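Local coordinates for transaminase (Bacillus megaterium, PDB 5G09), which probably transfers amino groups between amines and carbonyl compounds using pyridoxal 5'-phosphate, here trapped as an adduct with 1-phenylethylamine, at residues E145-G150 and V238-G243; N268-T273 and D292-G297; E40-I45 and I443-N448; R406-G411 and G435-T440. All coordinates share one frame; numbering follows the deposited sequence.

Interaction 1: E145-G150 and V238-G243; sequences EHDYHG and VSQGAG. With 6DF ([6-methyl-5-oxidanyl-4-[(~{E})-[(1~{R})-1-phenylethyl]iminomethyl]pyridin-3-yl]methyl dihydrogen phosphate), chain R.
Q240 extends from the 238-243 loop to E145 and D147 of 145-150; the two loops follow parallel strands of the large sheet in this class-III aminotransferase fold and converge on the bound cofactor adduct. Its CG lies anti to the carbonyl carbon (chi1 -73°) and the chain runs extended beyond it. Both hydrogens of the amide nitrogen are spent across the contact: Q240 NE2 donates to E145 O at 3.0 Å, almost within the amide plane, and to D147 OD1 at 2.9 Å, on that oxygen's anti lone pair. The carboxylate and amide planes stand 71° apart. D147 OD1 also pairs with R144, while D147 OD2 accepts from H149 NE2 at 2.7 Å, so the carboxylate links the glutamine to the histidine. A leucine at Q240 would probably leave E145 O without this donor and D147 OD1 with one partner fewer, the two loops tied less firmly. Water 1 bridges the loops, donating to H146 O and accepting from G243 N. At the ligand end A242 CB packs against Y148 CB at 3.9 Å and meets the phenyl group of the adduct, 3.6 Å from 6DF C12; Y148 CE2 lies 3.1 Å from the imine nitrogen 6DF N2.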
# COMPACT_ATOMS: atom_id res chain seq x y z
N GLU D 145 12.45 14.68 -5.35
CA GLU D 145 12.14 15.63 -4.29
C GLU D 145 11.78 17.00 -4.91
O GLU D 145 12.53 17.50 -5.76
CB GLU D 145 13.34 15.80 -3.35
CG GLU D 145 13.00 16.63 -2.10
CD GLU D 145 14.18 17.00 -1.19
OE1 GLU D 145 15.34 16.88 -1.64
OE2 GLU D 145 13.93 17.43 -0.03
N HIS D 146 10.65 17.59 -4.48
CA HIS D 146 10.14 18.92 -4.94
C HIS D 146 9.37 18.89 -6.28
O HIS D 146 8.87 19.92 -6.73
CB HIS D 146 11.23 20.03 -4.97
CG HIS D 146 12.05 20.14 -3.71
ND1 HIS D 146 11.51 19.99 -2.45
CD2 HIS D 146 13.37 20.38 -3.53
CE1 HIS D 146 12.47 20.12 -1.54
NE2 HIS D 146 13.61 20.36 -2.17
N ASP D 147 9.30 17.73 -6.93
CA ASP D 147 8.45 17.60 -8.14
C ASP D 147 6.99 17.85 -7.83
O ASP D 147 6.47 17.45 -6.78
CB ASP D 147 8.56 16.21 -8.78
CG ASP D 147 9.69 16.11 -9.80
OD1 ASP D 147 10.63 16.95 -9.77
OD2 ASP D 147 9.64 15.19 -10.63
N TYR D 148 6.34 18.55 -8.75
CA TYR D 148 4.90 18.71 -8.71
C TYR D 148 4.30 18.14 -10.01
O TYR D 148 4.62 18.63 -11.11
CB TYR D 148 4.49 20.18 -8.49
CG TYR D 148 2.99 20.25 -8.32
CD1 TYR D 148 2.41 20.02 -7.07
CD2 TYR D 148 2.15 20.40 -9.43
CE1 TYR D 148 1.03 20.01 -6.90
CE2 TYR D 148 0.76 20.38 -9.27
CZ TYR D 148 0.20 20.19 -8.01
OH TYR D 148 -1.17 20.15 -7.83
N HIS D 149 3.45 17.10 -9.90
CA HIS D 149 2.87 16.48 -11.10
C HIS D 149 1.37 16.43 -11.09
O HIS D 149 0.76 15.72 -11.90
CB HIS D 149 3.46 15.07 -11.33
CG HIS D 149 4.95 15.07 -11.56
ND1 HIS D 149 5.52 15.55 -12.71
CD2 HIS D 149 5.97 14.63 -10.78
CE1 HIS D 149 6.83 15.43 -12.64
NE2 HIS D 149 7.13 14.88 -11.48
N GLY D 150 0.75 17.16 -10.15
CA GLY D 150 -0.70 17.14 -10.01
C GLY D 150 -1.19 16.75 -8.63
O GLY D 150 -0.39 16.47 -7.71
N VAL D 238 11.65 19.33 -16.56
CA VAL D 238 13.03 19.77 -16.89
C VAL D 238 13.40 20.97 -16.04
O VAL D 238 14.55 21.14 -15.65
CB VAL D 238 13.27 20.05 -18.40
CG1 VAL D 238 13.07 18.78 -19.22
CG2 VAL D 238 12.40 21.19 -18.90
N SER D 239 12.41 21.81 -15.76
CA SER D 239 12.55 22.86 -14.78
C SER D 239 11.39 22.66 -13.83
O SER D 239 10.23 22.72 -14.26
CB SER D 239 12.45 24.24 -15.44
OG SER D 239 12.41 25.25 -14.45
N GLN D 240 11.69 22.40 -12.57
CA GLN D 240 10.60 22.19 -11.59
C GLN D 240 9.74 23.45 -11.51
O GLN D 240 10.27 24.55 -11.28
CB GLN D 240 11.16 21.80 -10.23
CG GLN D 240 11.68 20.37 -10.24
CD GLN D 240 12.45 20.03 -8.98
OE1 GLN D 240 13.40 20.72 -8.61
NE2 GLN D 240 12.03 18.96 -8.30
N GLY D 241 8.44 23.29 -11.72
CA GLY D 241 7.54 24.44 -11.86
C GLY D 241 7.23 25.05 -10.50
O GLY D 241 7.84 26.06 -10.08
N ALA D 242 6.29 24.42 -9.80
CA ALA D 242 5.92 24.87 -8.48
C ALA D 242 7.14 24.79 -7.53
O ALA D 242 7.33 25.66 -6.68
CB ALA D 242 4.77 24.01 -7.95
N GLY D 243 7.93 23.72 -7.67
CA GLY D 243 9.13 23.51 -6.87
C GLY D 243 10.21 24.56 -7.13
O GLY D 243 11.14 24.70 -6.35
N1 6DF R . 2.31 18.89 -13.91
C2 6DF R . 2.95 20.03 -13.67
N2 6DF R . 0.61 22.76 -11.29
C3 6DF R . 2.23 21.10 -13.14
C4 6DF R . 0.87 20.99 -12.87
C5 6DF R . 0.25 19.76 -13.15
C6 6DF R . 1.00 18.74 -13.67
C7 6DF R . 0.03 23.81 -10.41
C8 6DF R . -1.32 24.36 -10.87
C9 6DF R . 1.01 24.87 -9.95
C10 6DF R . 1.90 25.47 -10.85
C11 6DF R . 2.79 26.44 -10.37
C12 6DF R . 2.76 26.84 -9.03
C13 6DF R . 1.85 26.26 -8.13
O2P 6DF R . -3.60 21.49 -12.36
P 6DF R . -3.57 20.45 -13.47
O3P 6DF R . -4.27 19.18 -12.96
O1P 6DF R . -4.24 20.94 -14.73
O4P 6DF R . -2.03 20.16 -13.84
C5' 6DF R . -1.20 19.47 -12.90
C2' 6DF R . 4.43 20.07 -14.00
O3 6DF R . 2.89 22.25 -12.85
C4' 6DF R . 0.06 22.07 -12.24
C14 6DF R . 0.98 25.28 -8.61
O HOH W 1 7.98 21.31 -8.96

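Interaction 2: N268-T273 and D292-G297; sequences NDEVLT and DIITMG. With 6DF ([6-methyl-5-oxidanyl-4-[(~{E})-[(1~{R})-1-phenylethyl]iminomethyl]pyridin-3-yl]methyl dihydrogen phosphate), chain R.
D269 and T295 sit side by side on one face of neighbouring parallel strands, 265-269 and 293-296, and at the end of its strand the aspartate reaches the cofactor. From CB, which lies 3.5 Å from T295 OG1, the side chain extends with CG anti to the backbone N (chi1 -176°), directing the carboxylate toward the pyridine ring; D269 CG itself lies 3.2 Å from T295 OG1. D269 OD1 receives a weak hydrogen bond from T295 OG1 at 2.8 Å and a second from V271 N at 3.0 Å (161°), met nearly along its C-O axis; the latter closes an Asx turn. D269 OD2 sits 2.8 Å from the pyridine nitrogen 6DF N1 and is also hydrogen-bonded to H149 ND1. With both oxygens engaged, the carboxylate has little freedom to rotate. Its negative charge would be expected to favour a protonated pyridine nitrogen.

The backbone beside it is held by N268 N to I293 O, 3.0 Å, and by weaker bonds from T295 N to N268 O and from E270 N to T295 O. V271 then turns its two methyls to different tasks: CG1 lies 3.7 Å from 6DF C6, while CG2 packs on the backbone of M296 at 3.6 Å from its C. An aspartate at the end of a central parallel strand, paired with the pyridine nitrogen, is the signature of the PLP site in fold-type I aminotransferases.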
# COMPACT_ATOMS: atom_id res chain seq x y z
N ASN D 268 8.66 12.78 -19.40
CA ASN D 268 8.87 14.15 -19.05
C ASN D 268 7.55 14.90 -19.04
O ASN D 268 6.82 14.86 -20.00
CB ASN D 268 9.88 14.87 -19.93
CG ASN D 268 10.23 16.23 -19.35
OD1 ASN D 268 10.70 16.30 -18.22
ND2 ASN D 268 9.92 17.31 -20.06
N ASP D 269 7.26 15.53 -17.91
CA ASP D 269 6.01 16.20 -17.67
C ASP D 269 6.18 17.59 -18.24
O ASP D 269 6.90 18.41 -17.67
CB ASP D 269 5.77 16.26 -16.14
CG ASP D 269 4.41 16.88 -15.76
OD1 ASP D 269 3.77 17.49 -16.63
OD2 ASP D 269 3.99 16.76 -14.56
N GLU D 270 5.55 17.83 -19.37
CA GLU D 270 5.60 19.15 -20.02
C GLU D 270 4.37 19.99 -19.71
O GLU D 270 4.09 20.93 -20.46
CB GLU D 270 5.73 18.99 -21.56
CG GLU D 270 7.07 18.42 -22.01
CD GLU D 270 8.16 19.48 -21.99
OE1 GLU D 270 7.83 20.71 -22.02
OE2 GLU D 270 9.35 19.08 -21.96
N VAL D 271 3.59 19.66 -18.66
CA VAL D 271 2.34 20.39 -18.42
C VAL D 271 2.63 21.90 -18.25
O VAL D 271 1.91 22.77 -18.78
CB VAL D 271 1.53 19.81 -17.22
CG1 VAL D 271 0.45 20.77 -16.74
CG2 VAL D 271 0.90 18.46 -17.59
N LEU D 272 3.69 22.23 -17.52
CA LEU D 272 4.05 23.65 -17.34
C LEU D 272 5.09 24.16 -18.35
O LEU D 272 4.95 25.28 -18.86
CB LEU D 272 4.44 23.96 -15.88
CG LEU D 272 4.74 25.41 -15.46
CD1 LEU D 272 4.34 25.64 -14.00
CD2 LEU D 272 6.21 25.69 -15.66
N THR D 273 6.09 23.35 -18.69
CA THR D 273 7.14 23.83 -19.63
C THR D 273 6.74 23.79 -21.11
O THR D 273 7.48 24.28 -21.97
CB THR D 273 8.47 23.07 -19.43
OG1 THR D 273 8.25 21.66 -19.62
CG2 THR D 273 9.06 23.38 -18.03
N ASP D 292 10.17 9.19 -23.74
CA ASP D 292 9.25 8.12 -24.17
C ASP D 292 7.80 8.58 -24.16
O ASP D 292 7.01 8.18 -25.01
CB ASP D 292 9.45 6.88 -23.27
CG ASP D 292 10.85 6.37 -23.35
OD1 ASP D 292 11.22 5.94 -24.46
OD2 ASP D 292 11.63 6.46 -22.38
N ILE D 293 7.46 9.39 -23.16
CA ILE D 293 6.10 9.94 -22.98
C ILE D 293 6.22 11.37 -22.48
O ILE D 293 7.10 11.68 -21.66
CB ILE D 293 5.31 9.13 -21.90
CG1 ILE D 293 5.14 7.66 -22.31
CG2 ILE D 293 3.94 9.79 -21.62
CD1 ILE D 293 4.59 6.78 -21.18
N ILE D 294 5.36 12.26 -22.97
CA ILE D 294 5.20 13.55 -22.31
C ILE D 294 3.77 13.78 -21.92
O ILE D 294 2.86 13.25 -22.54
CB ILE D 294 5.72 14.77 -23.15
CG1 ILE D 294 4.92 14.95 -24.46
CG2 ILE D 294 7.22 14.65 -23.39
CD1 ILE D 294 5.13 16.32 -25.09
N THR D 295 3.57 14.57 -20.86
CA THR D 295 2.24 14.95 -20.43
C THR D 295 2.07 16.44 -20.68
O THR D 295 3.01 17.22 -20.53
CB THR D 295 2.06 14.64 -18.92
OG1 THR D 295 3.17 15.21 -18.21
CG2 THR D 295 2.12 13.13 -18.69
N MET D 296 0.86 16.83 -21.05
CA MET D 296 0.58 18.23 -21.41
C MET D 296 -0.69 18.79 -20.75
O MET D 296 -1.62 18.06 -20.43
CB MET D 296 0.40 18.35 -22.94
CG MET D 296 1.70 18.16 -23.75
SD MET D 296 1.38 17.70 -25.48
CE MET D 296 0.91 15.97 -25.29
N GLY D 297 -0.72 20.12 -20.61
CA GLY D 297 -1.92 20.85 -20.21
C GLY D 297 -1.59 22.32 -20.39
O GLY D 297 -0.79 22.65 -21.27
N1 6DF R . 2.31 18.89 -13.91
C2 6DF R . 2.95 20.03 -13.67
N2 6DF R . 0.61 22.76 -11.29
C3 6DF R . 2.23 21.10 -13.14
C4 6DF R . 0.87 20.99 -12.87
C5 6DF R . 0.25 19.76 -13.15
C6 6DF R . 1.00 18.74 -13.67
C7 6DF R . 0.03 23.81 -10.41
C8 6DF R . -1.32 24.36 -10.87
C9 6DF R . 1.01 24.87 -9.95
C10 6DF R . 1.90 25.47 -10.85
C11 6DF R . 2.79 26.44 -10.37
C12 6DF R . 2.76 26.84 -9.03
C13 6DF R . 1.85 26.26 -8.13
O2P 6DF R . -3.60 21.49 -12.36
P 6DF R . -3.57 20.45 -13.47
O3P 6DF R . -4.27 19.18 -12.96
O1P 6DF R . -4.24 20.94 -14.73
O4P 6DF R . -2.03 20.16 -13.84
C5' 6DF R . -1.20 19.47 -12.90
C2' 6DF R . 4.43 20.07 -14.00
O3 6DF R . 2.89 22.25 -12.85
C4' 6DF R . 0.06 22.07 -12.24
C14 6DF R . 0.98 25.28 -8.61
O HOH W 2 1.74 21.24 -21.94

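Interaction 3: E40-I45 and I443-N448; sequences EGDYLI and IGASLN
D42 lays its carboxylate against S446, with OD1 gripped by two donors from that one residue. S446 N donates to D42 OD1 at 2.9 Å in a nearly straight bond (165°), on the syn lone pair of OD1, and S446 OG donates to the same oxygen at 3.0 Å from above the carboxylate plane. The serine can do both because OG lies anti to its carbonyl carbon, beside its backbone N (chi1 -52°), placing hydroxyl and amide on the same partner. The methyl of A445 lies against the same oxygen, CB 3.7 Å from D42 OD1. OD2 works through solvent: water 3 donates to D42 OD2 at 2.8 Å and to N448 OD1 at 2.6 Å, joining the aspartate to the far end of 443-448.

D42 is presented by a type II' turn from E40 to Y43, with G41 at positive phi and backbone bonds in both directions between the two end residues. L53 of the neighbouring strand touches D42, and F353 of helix 353-374 touches N448. The arrangement is a beta-hairpin turn of the small four-stranded sheet that includes 38-40 and 43-45, pinned by its aspartate to the loop from strand 440-443 into the C-terminal helix 451-469.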
# COMPACT_ATOMS: atom_id res chain seq x y z
N GLU D 40 -7.47 40.48 -20.46
CA GLU D 40 -7.08 40.87 -21.81
C GLU D 40 -5.55 40.96 -21.85
O GLU D 40 -4.97 41.69 -21.07
CB GLU D 40 -7.71 42.22 -22.11
CG GLU D 40 -7.43 42.78 -23.47
CD GLU D 40 -8.21 44.07 -23.70
OE1 GLU D 40 -8.57 44.77 -22.71
OE2 GLU D 40 -8.46 44.37 -24.89
N GLY D 41 -4.91 40.19 -22.74
CA GLY D 41 -3.44 40.21 -22.88
C GLY D 41 -2.77 39.76 -21.58
O GLY D 41 -2.97 38.63 -21.14
N ASP D 42 -2.03 40.65 -20.93
CA ASP D 42 -1.36 40.29 -19.69
C ASP D 42 -2.01 40.93 -18.47
O ASP D 42 -1.42 40.95 -17.40
CB ASP D 42 0.12 40.63 -19.72
CG ASP D 42 0.90 39.66 -20.56
OD1 ASP D 42 1.18 38.54 -20.05
OD2 ASP D 42 1.21 39.97 -21.74
N TYR D 43 -3.23 41.42 -18.65
CA TYR D 43 -3.92 42.18 -17.61
C TYR D 43 -5.18 41.53 -17.06
O TYR D 43 -5.94 40.97 -17.81
CB TYR D 43 -4.26 43.61 -18.12
CG TYR D 43 -3.05 44.49 -18.10
CD1 TYR D 43 -2.19 44.54 -19.20
CD2 TYR D 43 -2.72 45.23 -16.96
CE1 TYR D 43 -1.03 45.31 -19.16
CE2 TYR D 43 -1.59 46.01 -16.90
CZ TYR D 43 -0.74 46.05 -18.01
OH TYR D 43 0.40 46.81 -17.94
N LEU D 44 -5.38 41.64 -15.75
CA LEU D 44 -6.63 41.25 -15.11
C LEU D 44 -7.36 42.52 -14.73
O LEU D 44 -6.73 43.45 -14.20
CB LEU D 44 -6.32 40.46 -13.84
CG LEU D 44 -5.23 39.39 -13.91
CD1 LEU D 44 -5.10 38.63 -12.61
CD2 LEU D 44 -5.53 38.43 -15.05
N ILE D 45 -8.66 42.59 -15.00
CA ILE D 45 -9.43 43.79 -14.67
C ILE D 45 -10.43 43.53 -13.53
O ILE D 45 -11.36 42.71 -13.67
CB ILE D 45 -10.15 44.38 -15.91
CG1 ILE D 45 -9.11 44.83 -16.98
CG2 ILE D 45 -11.03 45.55 -15.51
CD1 ILE D 45 -9.43 44.39 -18.39
N ILE D 443 8.67 33.67 -12.04
CA ILE D 443 8.17 34.75 -12.87
C ILE D 443 7.81 34.26 -14.26
O ILE D 443 8.61 33.59 -14.90
CB ILE D 443 9.24 35.87 -13.01
CG1 ILE D 443 9.67 36.33 -11.61
CG2 ILE D 443 8.67 37.02 -13.86
CD1 ILE D 443 10.93 37.15 -11.56
N GLY D 444 6.61 34.61 -14.71
CA GLY D 444 6.15 34.20 -16.04
C GLY D 444 5.10 35.15 -16.55
O GLY D 444 4.30 35.68 -15.77
N ALA D 445 5.06 35.39 -17.86
CA ALA D 445 3.99 36.17 -18.44
C ALA D 445 3.57 35.48 -19.74
O ALA D 445 4.07 34.40 -20.05
CB ALA D 445 4.45 37.61 -18.68
N SER D 446 2.64 36.06 -20.50
CA SER D 446 2.31 35.48 -21.81
C SER D 446 3.53 35.50 -22.74
O SER D 446 4.43 36.33 -22.59
CB SER D 446 1.14 36.21 -22.49
OG SER D 446 -0.00 36.32 -21.67
N LEU D 447 3.56 34.58 -23.70
CA LEU D 447 4.69 34.45 -24.62
C LEU D 447 4.89 35.73 -25.47
O LEU D 447 6.01 36.06 -25.87
CB LEU D 447 4.44 33.23 -25.53
CG LEU D 447 4.28 31.88 -24.81
CD1 LEU D 447 4.45 30.75 -25.81
CD2 LEU D 447 5.32 31.76 -23.69
N ASN D 448 3.79 36.43 -25.70
CA ASN D 448 3.78 37.66 -26.48
C ASN D 448 3.72 38.94 -25.62
O ASN D 448 3.28 39.99 -26.09
CB ASN D 448 2.61 37.63 -27.45
CG ASN D 448 1.27 37.74 -26.74
OD1 ASN D 448 1.19 37.56 -25.51
ND2 ASN D 448 0.23 38.04 -27.49
O HOH W 3 -0.30 39.09 -23.97

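Interaction 4: R406-G411 and G435-T440; sequences RNFTHG and GVMPNT. With 6DF ([6-methyl-5-oxidanyl-4-[(~{E})-[(1~{R})-1-phenylethyl]iminomethyl]pyridin-3-yl]methyl dihydrogen phosphate), chain R.
The F408 ring carries P438 over one face and the methyl of M437 at its edge. P438 CD stands 3.6 Å from the ring centroid and only 15° off the normal, a CH-pi contact, whereas M437 CE approaches near the ring plane, 3.7 Å from F408 CE1. The sulfur of M437 lies obliquely beside the ring in a Met-aromatic contact. F408 itself abuts another flat group, its CZ lying over a face of the H410 ring, whose edge meets water 4 in plane. The R406 guanidinium has T440 OG1 over one face, 3.5 Å from NH2.

F408 CG sits between its backbone N and carbonyl carbon (chi1 87°), a setting that turns the ring toward 436-438. M437 bends at chi2 and chi3, so that its SD rests 3.9 Å from R406 CG while the methyl swings round to the phenylalanine. R406 instead stays extended from CG to NE, crossing M437 at about a right angle, and its tip is held by the carbonyls of G243 and S244. With an alanine in place of F408, P438 CD and the M437 methyl would probably face a gap, the methionine being freer to change its bend.

Water 4 adds a polar link, lying 2.6 Å from H410 NE2 and donating to V436 O at 2.7 Å. V436 CG1 points the other way, 3.9 Å from 6DF C12. Two C-terminal loops thus pack by proline-aromatic and Met-aromatic contacts beside the active site, and V436 forms part of the wall around the adduct's phenyl group.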
# COMPACT_ATOMS: atom_id res chain seq x y z
N ARG D 406 12.20 24.87 0.39
CA ARG D 406 11.20 24.18 -0.45
C ARG D 406 10.43 23.06 0.27
O ARG D 406 9.46 22.49 -0.29
CB ARG D 406 11.81 23.69 -1.76
CG ARG D 406 12.27 24.81 -2.70
CD ARG D 406 13.19 24.26 -3.78
NE ARG D 406 13.64 25.24 -4.81
CZ ARG D 406 14.65 26.11 -4.66
NH1 ARG D 406 15.32 26.21 -3.51
NH2 ARG D 406 14.97 26.91 -5.66
N ASN D 407 10.85 22.78 1.50
CA ASN D 407 10.09 21.92 2.43
C ASN D 407 9.24 22.67 3.46
O ASN D 407 8.86 22.08 4.49
CB ASN D 407 11.01 20.92 3.15
CG ASN D 407 11.49 19.80 2.23
OD1 ASN D 407 10.81 19.46 1.25
ND2 ASN D 407 12.66 19.23 2.52
N PHE D 408 8.94 23.94 3.18
CA PHE D 408 8.06 24.70 4.07
C PHE D 408 6.64 24.21 3.91
O PHE D 408 6.33 23.43 3.00
CB PHE D 408 8.12 26.22 3.77
CG PHE D 408 7.17 26.69 2.69
CD1 PHE D 408 7.18 26.12 1.40
CD2 PHE D 408 6.30 27.76 2.95
CE1 PHE D 408 6.28 26.57 0.41
CE2 PHE D 408 5.43 28.23 1.95
CZ PHE D 408 5.42 27.63 0.69
N THR D 409 5.76 24.68 4.79
CA THR D 409 4.33 24.48 4.61
C THR D 409 3.63 25.82 4.70
O THR D 409 4.20 26.79 5.24
CB THR D 409 3.73 23.57 5.69
OG1 THR D 409 3.44 24.33 6.87
CG2 THR D 409 4.67 22.41 6.03
N HIS D 410 2.38 25.88 4.23
CA HIS D 410 1.63 27.12 4.26
C HIS D 410 1.07 27.43 5.65
O HIS D 410 0.26 28.34 5.79
CB HIS D 410 0.49 27.10 3.23
CG HIS D 410 0.95 27.12 1.82
ND1 HIS D 410 1.11 25.97 1.07
CD2 HIS D 410 1.27 28.15 1.00
CE1 HIS D 410 1.52 26.29 -0.14
NE2 HIS D 410 1.61 27.61 -0.22
N GLY D 411 1.49 26.68 6.66
CA GLY D 411 1.19 27.02 8.06
C GLY D 411 1.91 28.29 8.50
O GLY D 411 1.45 29.00 9.38
N GLY D 435 6.26 34.53 -6.05
CA GLY D 435 6.55 33.12 -6.28
C GLY D 435 5.70 32.24 -5.37
O GLY D 435 4.90 32.76 -4.58
N VAL D 436 5.87 30.91 -5.48
CA VAL D 436 5.14 29.96 -4.62
C VAL D 436 6.02 29.37 -3.50
O VAL D 436 5.51 28.95 -2.44
CB VAL D 436 4.42 28.87 -5.46
CG1 VAL D 436 3.30 29.50 -6.29
CG2 VAL D 436 5.39 28.13 -6.36
N MET D 437 7.32 29.33 -3.75
CA MET D 437 8.27 28.93 -2.72
C MET D 437 8.68 30.18 -1.93
O MET D 437 8.63 31.30 -2.46
CB MET D 437 9.46 28.20 -3.35
CG MET D 437 9.07 26.89 -4.04
SD MET D 437 8.43 25.64 -2.90
CE MET D 437 6.66 25.75 -3.19
N PRO D 438 9.03 30.02 -0.63
CA PRO D 438 9.27 31.19 0.24
C PRO D 438 10.51 32.02 -0.13
O PRO D 438 10.50 33.25 0.09
CB PRO D 438 9.44 30.55 1.63
CG PRO D 438 9.84 29.13 1.37
CD PRO D 438 9.08 28.75 0.13
N ASN D 439 11.55 31.37 -0.66
CA ASN D 439 12.80 32.08 -0.99
C ASN D 439 13.08 32.23 -2.50
O ASN D 439 14.18 32.60 -2.90
CB ASN D 439 14.00 31.37 -0.33
CG ASN D 439 13.80 31.11 1.15
OD1 ASN D 439 13.56 32.03 1.94
ND2 ASN D 439 13.93 29.84 1.56
N THR D 440 12.08 31.98 -3.35
CA THR D 440 12.39 31.85 -4.77
C THR D 440 11.26 32.46 -5.57
O THR D 440 10.11 32.01 -5.44
CB THR D 440 12.54 30.36 -5.17
OG1 THR D 440 13.29 29.65 -4.16
CG2 THR D 440 13.22 30.24 -6.51
N1 6DF R . 2.31 18.89 -13.91
C2 6DF R . 2.95 20.03 -13.67
N2 6DF R . 0.61 22.76 -11.29
C3 6DF R . 2.23 21.10 -13.14
C4 6DF R . 0.87 20.99 -12.87
C5 6DF R . 0.25 19.76 -13.15
C6 6DF R . 1.00 18.74 -13.67
C7 6DF R . 0.03 23.81 -10.41
C8 6DF R . -1.32 24.36 -10.87
C9 6DF R . 1.01 24.87 -9.95
C10 6DF R . 1.90 25.47 -10.85
C11 6DF R . 2.79 26.44 -10.37
C12 6DF R . 2.76 26.84 -9.03
C13 6DF R . 1.85 26.26 -8.13
O2P 6DF R . -3.60 21.49 -12.36
P 6DF R . -3.57 20.45 -13.47
O3P 6DF R . -4.27 19.18 -12.96
O1P 6DF R . -4.24 20.94 -14.73
O4P 6DF R . -2.03 20.16 -13.84
C5' 6DF R . -1.20 19.47 -12.90
C2' 6DF R . 4.43 20.07 -14.00
O3 6DF R . 2.89 22.25 -12.85
C4' 6DF R . 0.06 22.07 -12.24
C14 6DF R . 0.98 25.28 -8.61
O HOH W 4 2.82 28.91 -2.16

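Overall arrangement
From the N terminus, interaction 3 pairs 40-45 with 443-448 and closes a loop spanning most of the chain, joining the small four-stranded sheet that includes 38-40 and 43-45 to the approach to the last helix. The other three nest inside it in series, without crossing. Interaction 1 joins loops after strands 140-144 and 231-236; interaction 2 pairs neighbouring strands of the same seven-stranded sheet; interaction 4 joins two C-terminal loops. Interaction 1 touches both companions, through H149 ND1 to D269 OD2 and G243 O to R406 NE, and all three reach the adduct. Interaction 3 stays apart, its centre about 22 Å from that of interaction 1, although only two residues separate 435-440 from 443-448.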